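Local coordinates for hypoxanthine-guanine phosphoribosyltransferase (Thermus thermophilus, PDB 3ACD), which probably catalyses the magnesium-dependent salvage of hypoxanthine and guanine, joining either base to 5-phospho-alpha-D-ribose 1-diphosphate to give IMP or GMP, at residues Val12-Glu17 against Pro171-Ile176; Gln35-His40 against Gly95-Val100; Pro39-Val44 against Leu61-Asp66; Asp66-Ser71 against Lys87-Pro92. All blocks are in the same frame, centred on the assembly; numbering follows the deposited sequence.

Contact 1 (Val12-Glu17 against Pro171-Ile176); sequences VQISAE and PFITSI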
loop_
_atom_site.group_PDB
_atom_site.type_symbol
_atom_site.label_atom_id
_atom_site.label_comp_id
_atom_site.label_asym_id
_atom_site.label_seq_id
_atom_site.Cartn_x
_atom_site.Cartn_y
_atom_site.Cartn_z
ATOM N N VAL A 12 17.543 -16.539 -3.109
ATOM C CA VAL A 12 17.057 -15.653 -2.054
ATOM C C VAL A 12 15.666 -16.044 -1.563
ATOM O O VAL A 12 14.727 -16.161 -2.350
ATOM C CB VAL A 12 17.025 -14.188 -2.543
ATOM C CG1 VAL A 12 16.477 -13.277 -1.448
ATOM C CG2 VAL A 12 18.431 -13.755 -2.939
ATOM N N GLN A 13 15.551 -16.245 -0.254
ATOM C CA GLN A 13 14.294 -16.624 0.375
ATOM C C GLN A 13 14.209 -15.934 1.738
ATOM O O GLN A 13 15.079 -16.127 2.590
ATOM C CB GLN A 13 14.241 -18.145 0.581
ATOM C CG GLN A 13 14.525 -18.996 -0.661
ATOM C CD GLN A 13 13.434 -18.910 -1.715
ATOM O OE1 GLN A 13 12.269 -18.653 -1.405
ATOM N NE2 GLN A 13 13.805 -19.148 -2.970
ATOM N N ILE A 14 13.171 -15.127 1.943
ATOM C CA ILE A 14 12.999 -14.427 3.214
ATOM C C ILE A 14 11.551 -14.594 3.664
ATOM O O ILE A 14 10.624 -14.141 2.988
ATOM C CB ILE A 14 13.330 -12.922 3.079
ATOM C CG1 ILE A 14 14.650 -12.743 2.324
ATOM C CG2 ILE A 14 13.456 -12.297 4.458
ATOM C CD1 ILE A 14 15.054 -11.289 2.113
ATOM N N SER A 15 11.362 -15.242 4.811
ATOM C CA SER A 15 10.023 -15.511 5.327
ATOM C C SER A 15 9.241 -14.286 5.773
ATOM O O SER A 15 9.811 -13.238 6.076
ATOM C CB SER A 15 10.094 -16.488 6.502
ATOM O OG SER A 15 10.657 -15.870 7.646
ATOM N N ALA A 16 7.923 -14.440 5.829
ATOM C CA ALA A 16 7.049 -13.360 6.262
ATOM C C ALA A 16 7.420 -12.969 7.686
ATOM O O ALA A 16 7.363 -11.799 8.051
ATOM C CB ALA A 16 5.592 -13.806 6.201
ATOM N N GLU A 17 7.804 -13.960 8.486
ATOM C CA GLU A 17 8.183 -13.716 9.872
ATOM C C GLU A 17 9.465 -12.896 9.967
ATOM O O GLU A 17 9.557 -11.966 10.772
ATOM C CB GLU A 17 8.373 -15.043 10.611
ATOM C CG GLU A 17 7.124 -15.903 10.671
ATOM C CD GLU A 17 7.359 -17.222 11.382
ATOM O OE1 GLU A 17 8.193 -18.018 10.899
ATOM O OE2 GLU A 17 6.711 -17.461 12.423
ATOM N N PRO A 171 3.212 -13.360 0.716
ATOM C CA PRO A 171 3.563 -12.720 1.989
ATOM C C PRO A 171 5.052 -12.758 2.328
ATOM O O PRO A 171 5.493 -12.155 3.310
ATOM C CB PRO A 171 2.707 -13.479 3.001
ATOM C CG PRO A 171 2.645 -14.854 2.412
ATOM C CD PRO A 171 2.419 -14.584 0.941
ATOM N N PHE A 172 5.823 -13.456 1.503
ATOM C CA PHE A 172 7.258 -13.578 1.721
ATOM C C PHE A 172 8.046 -13.163 0.485
ATOM O O PHE A 172 7.478 -12.933 -0.584
ATOM C CB PHE A 172 7.598 -15.027 2.089
ATOM C CG PHE A 172 7.024 -16.042 1.136
ATOM C CD1 PHE A 172 7.567 -16.214 -0.137
ATOM C CD2 PHE A 172 5.911 -16.797 1.494
ATOM C CE1 PHE A 172 7.006 -17.121 -1.039
ATOM C CE2 PHE A 172 5.341 -17.707 0.600
ATOM C CZ PHE A 172 5.889 -17.868 -0.669
ATOM N N ILE A 173 9.359 -13.052 0.646
ATOM C CA ILE A 173 10.231 -12.698 -0.462
ATOM C C ILE A 173 10.856 -13.992 -0.964
ATOM O O ILE A 173 11.367 -14.789 -0.175
ATOM C CB ILE A 173 11.366 -11.729 -0.016
ATOM C CG1 ILE A 173 10.831 -10.296 0.070
ATOM C CG2 ILE A 173 12.540 -11.802 -0.992
ATOM C CD1 ILE A 173 10.428 -9.704 -1.271
ATOM N N THR A 174 10.794 -14.209 -2.273
ATOM C CA THR A 174 11.382 -15.399 -2.871
ATOM C C THR A 174 12.097 -14.989 -4.156
ATOM O O THR A 174 12.207 -13.799 -4.453
ATOM C CB THR A 174 10.308 -16.483 -3.151
ATOM O OG1 THR A 174 10.938 -17.665 -3.662
ATOM C CG2 THR A 174 9.284 -15.988 -4.142
ATOM N N SER A 175 12.586 -15.960 -4.916
ATOM C CA SER A 175 13.309 -15.645 -6.139
ATOM C C SER A 175 13.339 -16.814 -7.109
ATOM O O SER A 175 12.936 -17.926 -6.772
ATOM C CB SER A 175 14.751 -15.255 -5.797
ATOM O OG SER A 175 15.403 -16.315 -5.106
ATOM N N ILE A 176 13.828 -16.545 -8.315
ATOM C CA ILE A 176 13.949 -17.567 -9.348
ATOM C C ILE A 176 15.432 -17.755 -9.626
ATOM O O ILE A 176 16.265 -16.986 -9.144
ATOM C CB ILE A 176 13.267 -17.138 -10.665
ATOM C CG1 ILE A 176 13.882 -15.825 -11.159
ATOM C CG2 ILE A 176 11.768 -16.996 -10.458
ATOM C CD1 ILE A 176 13.335 -15.340 -12.489
HETATM O O HOH W 1 10.568 -17.644 0.510
#
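Q13 OE1 is gripped twice: T174 OG1 donates to it at 2.8 Å, and water 1 gives it a second hydrogen bond. Q13 reaches T174 by folding, the bend at chi2 (-69°) turning CD back, and the two side chains then lie side by side pointing the same way. The donor hydroxyl sits 20° out of the Q13 amide plane. T174 OG1 in turn accepts from the backbone N of G8, while Q13 NE2 bonds to G10 O, which fixes the rotation of the amide. A valine in place of T174 would probably leave Q13 OE1 to water 1 and rob the G8 N-H of its acceptor. Water 1 also donates to I173 O at 3.0 Å, the oxygen that receives I14 N at 2.8 Å in a nearly straight bond (176°). I173 N returns a bond of 2.9 Å to I14 O, making one antiparallel hydrogen-bonded pair. Further along, S175 OG donates to V12 O at 2.8 Å, in the carbonyl plane and on a lone pair. On the apolar side I14 CB meets I173 CB at 3.9 Å, the side chains running alongside each other. A16 CB rests against the carbonyl oxygen P171 O at 3.3 Å. S15 is the N-cap of helix 16-33 through A18 N, and I14 and I173 pack on I19 of that helix and on L132 of strand 132-133. T174 pairs by backbone with Y157, and V12 and S175 touch V156, an IMP-binding residue, so segments near the two ends of the chain meet beside strand 156-157.

Contact 2 (Gln35-His40 against Gly95-Val100); sequences QGKTPH and GRDVIV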
loop_
_atom_site.group_PDB
_atom_site.type_symbol
_atom_site.label_atom_id
_atom_site.label_comp_id
_atom_site.label_asym_id
_atom_site.label_seq_id
_atom_site.Cartn_x
_atom_site.Cartn_y
_atom_site.Cartn_z
ATOM N N GLN A 35 12.390 11.466 16.530
ATOM C CA GLN A 35 11.653 11.924 17.700
ATOM C C GLN A 35 11.516 13.444 17.623
ATOM O O GLN A 35 12.471 14.143 17.277
ATOM C CB GLN A 35 12.386 11.520 18.983
ATOM C CG GLN A 35 13.816 12.027 19.074
ATOM C CD GLN A 35 14.543 11.506 20.301
ATOM O OE1 GLN A 35 14.125 11.746 21.435
ATOM N NE2 GLN A 35 15.640 10.787 20.079
ATOM N N GLY A 36 10.320 13.942 17.921
ATOM C CA GLY A 36 10.076 15.373 17.889
ATOM C C GLY A 36 9.878 15.937 16.494
ATOM O O GLY A 36 9.699 17.143 16.327
ATOM N N LYS A 37 9.904 15.064 15.489
ATOM C CA LYS A 37 9.735 15.487 14.105
ATOM C C LYS A 37 8.452 14.903 13.522
ATOM O O LYS A 37 7.817 14.051 14.135
ATOM C CB LYS A 37 10.933 15.023 13.271
ATOM C CG LYS A 37 12.279 15.289 13.925
ATOM C CD LYS A 37 12.555 16.776 14.063
ATOM C CE LYS A 37 13.021 17.367 12.747
ATOM N NZ LYS A 37 14.335 16.791 12.349
ATOM N N THR A 38 8.071 15.383 12.342
ATOM C CA THR A 38 6.875 14.898 11.658
ATOM C C THR A 38 7.319 14.579 10.237
ATOM O O THR A 38 7.211 15.407 9.332
ATOM C CB THR A 38 5.761 15.969 11.624
ATOM O OG1 THR A 38 6.171 17.069 10.806
ATOM C CG2 THR A 38 5.474 16.474 13.023
ATOM N N PRO A 39 7.836 13.364 10.026
ATOM C CA PRO A 39 8.300 12.972 8.698
ATOM C C PRO A 39 7.204 12.831 7.656
ATOM O O PRO A 39 6.021 12.694 7.976
ATOM C CB PRO A 39 9.023 11.657 8.967
ATOM C CG PRO A 39 8.218 11.069 10.066
ATOM C CD PRO A 39 7.974 12.249 10.981
ATOM N N HIS A 40 7.629 12.887 6.403
ATOM C CA HIS A 40 6.747 12.741 5.261
ATOM C C HIS A 40 7.308 11.560 4.485
ATOM O O HIS A 40 8.384 11.657 3.896
ATOM C CB HIS A 40 6.790 14.005 4.401
ATOM C CG HIS A 40 5.918 13.938 3.187
ATOM N ND1 HIS A 40 4.558 13.726 3.258
ATOM C CD2 HIS A 40 6.212 14.064 1.871
ATOM C CE1 HIS A 40 4.051 13.725 2.039
ATOM N NE2 HIS A 40 5.034 13.927 1.179
ATOM N N GLY A 95 10.868 22.019 2.878
ATOM C CA GLY A 95 10.940 22.191 4.317
ATOM C C GLY A 95 10.514 20.983 5.133
ATOM O O GLY A 95 10.466 21.061 6.357
ATOM N N ARG A 96 10.200 19.869 4.474
ATOM C CA ARG A 96 9.789 18.662 5.193
ATOM C C ARG A 96 10.959 17.697 5.346
ATOM O O ARG A 96 11.910 17.722 4.559
ATOM C CB ARG A 96 8.663 17.914 4.447
ATOM C CG ARG A 96 7.309 18.628 4.331
ATOM C CD ARG A 96 6.680 18.923 5.688
ATOM N NE ARG A 96 6.425 17.727 6.492
ATOM C CZ ARG A 96 5.426 16.870 6.292
ATOM N NH1 ARG A 96 4.560 17.060 5.300
ATOM N NH2 ARG A 96 5.285 15.823 7.096
ATOM N N ASP A 97 10.888 16.857 6.374
ATOM C CA ASP A 97 11.903 15.835 6.594
ATOM C C ASP A 97 11.319 14.625 5.878
ATOM O O ASP A 97 10.444 13.934 6.395
ATOM C CB ASP A 97 12.084 15.577 8.087
ATOM C CG ASP A 97 12.730 16.752 8.791
ATOM O OD1 ASP A 97 13.855 17.124 8.396
ATOM O OD2 ASP A 97 12.119 17.308 9.721
ATOM N N VAL A 98 11.802 14.405 4.661
ATOM C CA VAL A 98 11.321 13.335 3.802
ATOM C C VAL A 98 12.020 11.988 3.945
ATOM O O VAL A 98 13.234 11.912 4.146
ATOM C CB VAL A 98 11.423 13.764 2.316
ATOM C CG1 VAL A 98 10.889 12.662 1.406
ATOM C CG2 VAL A 98 10.654 15.065 2.097
ATOM N N ILE A 99 11.231 10.922 3.848
ATOM C CA ILE A 99 11.766 9.569 3.891
ATOM C C ILE A 99 11.204 8.851 2.671
ATOM O O ILE A 99 9.993 8.671 2.554
ATOM C CB ILE A 99 11.332 8.779 5.148
ATOM C CG1 ILE A 99 11.843 9.460 6.423
ATOM C CG2 ILE A 99 11.891 7.354 5.065
ATOM C CD1 ILE A 99 11.384 8.769 7.704
ATOM N N VAL A 100 12.086 8.467 1.755
ATOM C CA VAL A 100 11.679 7.749 0.553
ATOM C C VAL A 100 11.562 6.276 0.936
ATOM O O VAL A 100 12.438 5.743 1.613
ATOM C CB VAL A 100 12.735 7.886 -0.569
ATOM C CG1 VAL A 100 12.307 7.082 -1.794
ATOM C CG2 VAL A 100 12.920 9.357 -0.937
HETATM O O HOH W 2 15.703 18.468 9.684
HETATM O O HOH W 3 8.609 17.449 8.233
HETATM O O HOH W 4 9.792 17.320 10.776
#
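Bends at chi2 (-61°) and chi3 (-60°) turn first CD and then NE of R96 back, and its guanidinium lies against T38 O and H40 CB. R96 NH2 donates to T38 O at 3.0 Å along a straight N-H line. The oxygen lies in the guanidinium plane, yet the nitrogen stands 44° above the T38 carbonyl plane. H40 CB covers one guanidinium face, offset toward the rim and 3.6 Å from R96 NH2, and the two side chains cross at about a right angle. NH2 is also bonded to T64 OG1, the hydroxyl that is hydrogen-bonded to H40 ND1 as well. Water 3 completes the grip on T38 O and is itself the acceptor for R96 NE and D97 N. K37, bent at three successive torsions, brings CE within 3.2 Å of D97 OD2, closer than NZ, whose salt bridge to D97 OD2 is long at 3.5 Å. D97 is held more firmly by S125 OG at OD1 and by water 4, which donates to D97 OD2 at 2.6 Å and accepts from T38 N. In the backbone, H40 N bonds to D97 O at 3.0 Å and I99 N to H40 O at 2.9 Å, a parallel pairing of H40 with V98. P39 CB adds an apolar touch on I99 CD1 at 3.9 Å. The outer link is thus loose and watery, K37 being exposed, whereas the inner one is directional: the positive charge of R96 would probably polarise the T38 carbonyl and disfavour extra charge on the nearby imidazole.

Contact 3 (Pro39-Val44 against Leu61-Asp66); sequences PHLICV and LPLTMD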
loop_
_atom_site.group_PDB
_atom_site.type_symbol
_atom_site.label_atom_id
_atom_site.label_comp_id
_atom_site.label_asym_id
_atom_site.label_seq_id
_atom_site.Cartn_x
_atom_site.Cartn_y
_atom_site.Cartn_z
ATOM N N PRO A 39 7.836 13.364 10.026
ATOM C CA PRO A 39 8.300 12.972 8.698
ATOM C C PRO A 39 7.204 12.831 7.656
ATOM O O PRO A 39 6.021 12.694 7.976
ATOM C CB PRO A 39 9.023 11.657 8.967
ATOM C CG PRO A 39 8.218 11.069 10.066
ATOM C CD PRO A 39 7.974 12.249 10.981
ATOM N N HIS A 40 7.629 12.887 6.403
ATOM C CA HIS A 40 6.747 12.741 5.261
ATOM C C HIS A 40 7.308 11.560 4.485
ATOM O O HIS A 40 8.384 11.657 3.896
ATOM C CB HIS A 40 6.790 14.005 4.401
ATOM C CG HIS A 40 5.918 13.938 3.187
ATOM N ND1 HIS A 40 4.558 13.726 3.258
ATOM C CD2 HIS A 40 6.212 14.064 1.871
ATOM C CE1 HIS A 40 4.051 13.725 2.039
ATOM N NE2 HIS A 40 5.034 13.927 1.179
ATOM N N LEU A 41 6.592 10.442 4.500
ATOM C CA LEU A 41 7.050 9.247 3.801
ATOM C C LEU A 41 6.480 9.146 2.392
ATOM O O LEU A 41 5.270 9.209 2.191
ATOM C CB LEU A 41 6.686 7.988 4.595
ATOM C CG LEU A 41 7.463 7.722 5.888
ATOM C CD1 LEU A 41 7.198 8.829 6.894
ATOM C CD2 LEU A 41 7.046 6.379 6.465
ATOM N N ILE A 42 7.368 8.994 1.416
ATOM C CA ILE A 42 6.951 8.881 0.026
ATOM C C ILE A 42 7.161 7.458 -0.473
ATOM O O ILE A 42 8.294 6.994 -0.608
ATOM C CB ILE A 42 7.749 9.847 -0.866
ATOM C CG1 ILE A 42 7.540 11.284 -0.376
ATOM C CG2 ILE A 42 7.324 9.682 -2.325
ATOM C CD1 ILE A 42 8.300 12.323 -1.177
ATOM N N CYS A 43 6.055 6.773 -0.736
ATOM C CA CYS A 43 6.088 5.403 -1.220
ATOM C C CYS A 43 6.273 5.350 -2.732
ATOM O O CYS A 43 5.500 5.946 -3.484
ATOM C CB CYS A 43 4.790 4.687 -0.843
ATOM S SG CYS A 43 4.626 3.029 -1.559
ATOM N N VAL A 44 7.308 4.643 -3.175
ATOM C CA VAL A 44 7.560 4.502 -4.602
ATOM C C VAL A 44 6.759 3.307 -5.115
ATOM O O VAL A 44 7.102 2.151 -4.858
ATOM C CB VAL A 44 9.066 4.287 -4.898
ATOM C CG1 VAL A 44 9.281 4.083 -6.395
ATOM C CG2 VAL A 44 9.867 5.495 -4.423
ATOM N N LEU A 61 4.725 7.977 15.339
ATOM C CA LEU A 61 5.023 9.404 15.249
ATOM C C LEU A 61 3.980 10.039 14.341
ATOM O O LEU A 61 3.351 9.350 13.539
ATOM C CB LEU A 61 6.394 9.640 14.608
ATOM C CG LEU A 61 7.685 9.318 15.355
ATOM C CD1 LEU A 61 8.869 9.533 14.415
ATOM C CD2 LEU A 61 7.805 10.212 16.578
ATOM N N PRO A 62 3.767 11.359 14.466
ATOM C CA PRO A 62 2.783 11.997 13.589
ATOM C C PRO A 62 3.503 12.119 12.251
ATOM O O PRO A 62 4.644 12.581 12.198
ATOM C CB PRO A 62 2.555 13.348 14.256
ATOM C CG PRO A 62 3.910 13.658 14.829
ATOM C CD PRO A 62 4.323 12.327 15.429
ATOM N N LEU A 63 2.863 11.686 11.175
ATOM C CA LEU A 63 3.511 11.749 9.875
ATOM C C LEU A 63 2.506 11.803 8.743
ATOM O O LEU A 63 1.336 11.461 8.924
ATOM C CB LEU A 63 4.429 10.531 9.704
ATOM C CG LEU A 63 3.806 9.136 9.869
ATOM C CD1 LEU A 63 3.070 8.729 8.596
ATOM C CD2 LEU A 63 4.910 8.124 10.168
ATOM N N THR A 64 2.972 12.248 7.580
ATOM C CA THR A 64 2.133 12.335 6.393
ATOM C C THR A 64 2.728 11.413 5.338
ATOM O O THR A 64 3.861 10.942 5.480
ATOM C CB THR A 64 2.064 13.780 5.841
ATOM O OG1 THR A 64 3.385 14.258 5.569
ATOM C CG2 THR A 64 1.393 14.699 6.852
ATOM N N MET A 65 1.970 11.159 4.278
ATOM C CA MET A 65 2.430 10.262 3.229
ATOM C C MET A 65 2.033 10.738 1.844
ATOM O O MET A 65 1.128 11.559 1.682
ATOM C CB MET A 65 1.819 8.864 3.418
ATOM C CG MET A 65 1.928 8.259 4.814
ATOM S SD MET A 65 0.992 6.693 4.879
ATOM C CE MET A 65 0.965 6.373 6.662
ATOM N N ASP A 66 2.718 10.197 0.846
ATOM C CA ASP A 66 2.410 10.483 -0.541
ATOM C C ASP A 66 2.882 9.273 -1.341
ATOM O O ASP A 66 3.635 8.433 -0.832
ATOM C CB ASP A 66 3.104 11.761 -1.027
ATOM C CG ASP A 66 2.314 12.462 -2.118
ATOM O OD1 ASP A 66 1.372 11.839 -2.655
ATOM O OD2 ASP A 66 2.629 13.626 -2.444
HETATM O O HOH W 5 4.773 14.695 -1.472
#
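P39, L41 and C43 trade backbone hydrogen bonds with T64 and D66: T64 N to P39 O, L41 N to T64 O, D66 N to L41 O and C43 N to D66 O. They set H40, L41 and I42 in parallel register with T64, M65 and D66. Among side chains, H40 ND1 and T64 OG1 lie 2.6 Å apart in a hydrogen bond that either could donate. T64 OG1 meets the imidazole at its edge, near the plane, and also takes R96 NH2. At the other ring nitrogen, H40 NE2, water 5 lies in the ring plane at 2.8 Å and donates to D66 OD2 at 2.6 Å, an oxygen also bound by R90 N. A leucine in place of H40 would probably leave T64 OG1 without its ring partner and water 5 less firmly held. Apolar contacts are P39 CG on L63 CB at 3.8 Å and L41 CD1 on L63 CD2 at 4.1 Å. The pair belongs to the beta-alpha-beta unit of strands 40-45 and 64-70; its helix 49-56 covers L41, C43 and M65 through M52 and V56. Strand 97-102 flanks strand 40-45, and N169 and F166 of the second subunit lie against L61 and T64.

Contact 4 (Asp66-Ser71 against Lys87-Pro92); sequences DFIAIS and KDLRLP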
loop_
_atom_site.group_PDB
_atom_site.type_symbol
_atom_site.label_atom_id
_atom_site.label_comp_id
_atom_site.label_asym_id
_atom_site.label_seq_id
_atom_site.Cartn_x
_atom_site.Cartn_y
_atom_site.Cartn_z
ATOM N N ASP A 66 2.718 10.197 0.846
ATOM C CA ASP A 66 2.410 10.483 -0.541
ATOM C C ASP A 66 2.882 9.273 -1.341
ATOM O O ASP A 66 3.635 8.433 -0.832
ATOM C CB ASP A 66 3.104 11.761 -1.027
ATOM C CG ASP A 66 2.314 12.462 -2.118
ATOM O OD1 ASP A 66 1.372 11.839 -2.655
ATOM O OD2 ASP A 66 2.629 13.626 -2.444
ATOM N N PHE A 67 2.423 9.180 -2.582
ATOM C CA PHE A 67 2.776 8.069 -3.453
ATOM C C PHE A 67 3.227 8.602 -4.804
ATOM O O PHE A 67 2.647 9.554 -5.329
ATOM C CB PHE A 67 1.564 7.153 -3.635
ATOM C CG PHE A 67 1.120 6.481 -2.369
ATOM C CD1 PHE A 67 1.544 5.192 -2.065
ATOM C CD2 PHE A 67 0.314 7.153 -1.456
ATOM C CE1 PHE A 67 1.175 4.579 -0.870
ATOM C CE2 PHE A 67 -0.062 6.550 -0.256
ATOM C CZ PHE A 67 0.371 5.262 0.038
ATOM N N ILE A 68 4.268 7.993 -5.358
ATOM C CA ILE A 68 4.784 8.402 -6.656
ATOM C C ILE A 68 5.146 7.175 -7.483
ATOM O O ILE A 68 5.487 6.129 -6.937
ATOM C CB ILE A 68 6.045 9.274 -6.508
ATOM C CG1 ILE A 68 7.129 8.489 -5.767
ATOM C CG2 ILE A 68 5.705 10.557 -5.776
ATOM C CD1 ILE A 68 8.432 9.230 -5.618
ATOM N N ALA A 69 5.062 7.306 -8.800
ATOM C CA ALA A 69 5.407 6.210 -9.696
ATOM C C ALA A 69 6.583 6.662 -10.549
ATOM O O ALA A 69 6.549 7.740 -11.140
ATOM C CB ALA A 69 4.218 5.850 -10.574
ATOM N N ILE A 70 7.625 5.839 -10.603
ATOM C CA ILE A 70 8.819 6.157 -11.375
ATOM C C ILE A 70 9.257 4.938 -12.188
ATOM O O ILE A 70 8.887 3.807 -11.870
ATOM C CB ILE A 70 9.971 6.589 -10.436
ATOM C CG1 ILE A 70 11.195 7.005 -11.252
ATOM C CG2 ILE A 70 10.317 5.455 -9.486
ATOM C CD1 ILE A 70 10.980 8.248 -12.084
ATOM N N SER A 71 10.036 5.173 -13.239
ATOM C CA SER A 71 10.520 4.089 -14.088
ATOM C C SER A 71 11.805 4.480 -14.810
ATOM O O SER A 71 12.005 5.644 -15.158
ATOM C CB SER A 71 9.449 3.707 -15.112
ATOM O OG SER A 71 8.259 3.287 -14.468
ATOM N N LYS A 87 3.739 9.176 -11.892
ATOM C CA LYS A 87 2.828 9.709 -10.884
ATOM C C LYS A 87 3.544 10.800 -10.094
ATOM O O LYS A 87 4.587 10.553 -9.490
ATOM C CB LYS A 87 2.374 8.595 -9.935
ATOM C CG LYS A 87 1.379 9.036 -8.871
ATOM C CD LYS A 87 0.067 9.495 -9.487
ATOM C CE LYS A 87 -0.947 9.878 -8.420
ATOM N NZ LYS A 87 -0.475 11.014 -7.579
ATOM N N ASP A 88 2.978 12.003 -10.102
ATOM C CA ASP A 88 3.574 13.133 -9.399
ATOM C C ASP A 88 3.160 13.232 -7.935
ATOM O O ASP A 88 2.204 12.590 -7.499
ATOM C CB ASP A 88 3.217 14.441 -10.109
ATOM C CG ASP A 88 3.764 14.507 -11.518
ATOM O OD1 ASP A 88 3.416 13.630 -12.334
ATOM O OD2 ASP A 88 4.544 15.438 -11.808
ATOM N N LEU A 89 3.895 14.053 -7.193
ATOM C CA LEU A 89 3.639 14.282 -5.776
ATOM C C LEU A 89 2.434 15.204 -5.622
ATOM O O LEU A 89 2.202 16.072 -6.462
ATOM C CB LEU A 89 4.862 14.934 -5.117
ATOM C CG LEU A 89 6.185 14.160 -5.028
ATOM C CD1 LEU A 89 6.660 13.742 -6.410
ATOM C CD2 LEU A 89 7.229 15.039 -4.362
ATOM N N ARG A 90 1.675 15.016 -4.546
ATOM C CA ARG A 90 0.496 15.835 -4.285
ATOM C C ARG A 90 0.693 16.770 -3.096
ATOM O O ARG A 90 0.125 17.861 -3.058
ATOM C CB ARG A 90 -0.723 14.942 -4.039
ATOM C CG ARG A 90 -1.205 14.195 -5.270
ATOM C CD ARG A 90 -2.328 13.231 -4.927
ATOM N NE ARG A 90 -3.454 13.903 -4.283
ATOM C CZ ARG A 90 -4.562 13.287 -3.881
ATOM N NH1 ARG A 90 -4.701 11.979 -4.053
ATOM N NH2 ARG A 90 -5.534 13.980 -3.303
ATOM N N LEU A 91 1.492 16.337 -2.127
ATOM C CA LEU A 91 1.760 17.138 -0.938
ATOM C C LEU A 91 3.113 17.830 -1.051
ATOM O O LEU A 91 4.033 17.316 -1.682
ATOM C CB LEU A 91 1.729 16.260 0.318
ATOM C CG LEU A 91 0.353 15.804 0.823
ATOM C CD1 LEU A 91 -0.362 14.985 -0.239
ATOM C CD2 LEU A 91 0.531 14.988 2.090
ATOM N N PRO A 92 3.248 19.018 -0.444
ATOM C CA PRO A 92 4.507 19.767 -0.494
ATOM C C PRO A 92 5.629 19.046 0.241
ATOM O O PRO A 92 5.391 18.401 1.261
ATOM C CB PRO A 92 4.153 21.090 0.188
ATOM C CG PRO A 92 2.672 21.221 -0.037
ATOM C CD PRO A 92 2.191 19.812 0.205
HETATM O O HOH W 5 4.773 14.695 -1.472
#
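D66 aims its CB at the loop 87-92, and chi1 (-151°) swings CG roughly anti to the backbone N, where CG comes 3.6 Å from R90 N. Of the two carboxylate oxygens, OD1 turns back on its own strand and takes F67 N at 2.9 Å on its anti side. OD2 does the reaching: its syn lone pair receives R90 N at 2.7 Å, and L91 N donates to it at 3.0 Å from above the carboxylate plane, 40° out of it. Water 5, bound to the same OD2, also donates to L91 O at 2.7 Å. Three N-H or O-H donors on one buried oxygen would probably favour the ionised carboxylate, and they fix its rotation. Farther up the strand the grip becomes apolar and tight. I68 CG2 lies 3.4 Å from L89 CD1, the two side chains side by side and pointing the same way. A69 CB sits equally close to K87 CB, while K87 N reaches A69 O at 3.2 Å and the return bond from A69 N is weak; K87 itself is poorly ordered. F67 turns to the dimer interface and meets F49 of the second subunit edge-to-face, and Q165 of that subunit packs on L91. I68 and L89 rest on helix 109-119 through L114 and Y117. Strand 64-70 is an edge strand, within this chain, of the parallel sheet of the type I phosphoribosyltransferase fold, and the unmodelled residues 72-83 between these segments are consistent with the flexible loop that closes over the active site in this family.

From the N terminus, contact 1 closes the longest loop: 12-17 meets 171-176 near the C terminus, and the other three contacts nest inside it, their centres 26 to 30 Å away across the middle of the chain. After helix 16-33, residues 35-44 open contacts 2 and 3 together, sharing P39 and H40. Contact 3 closes first, through helix 49-56, and contact 4 follows in series from the shared D66, nesting within the loop that contact 2 closes later, at 95-100. Contacts 2 and 3 tie strand 40-45 to its two neighbours in the parallel sheet, and contact 4 lays the following loop along the edge strand, with water 5 common to contacts 3 and 4.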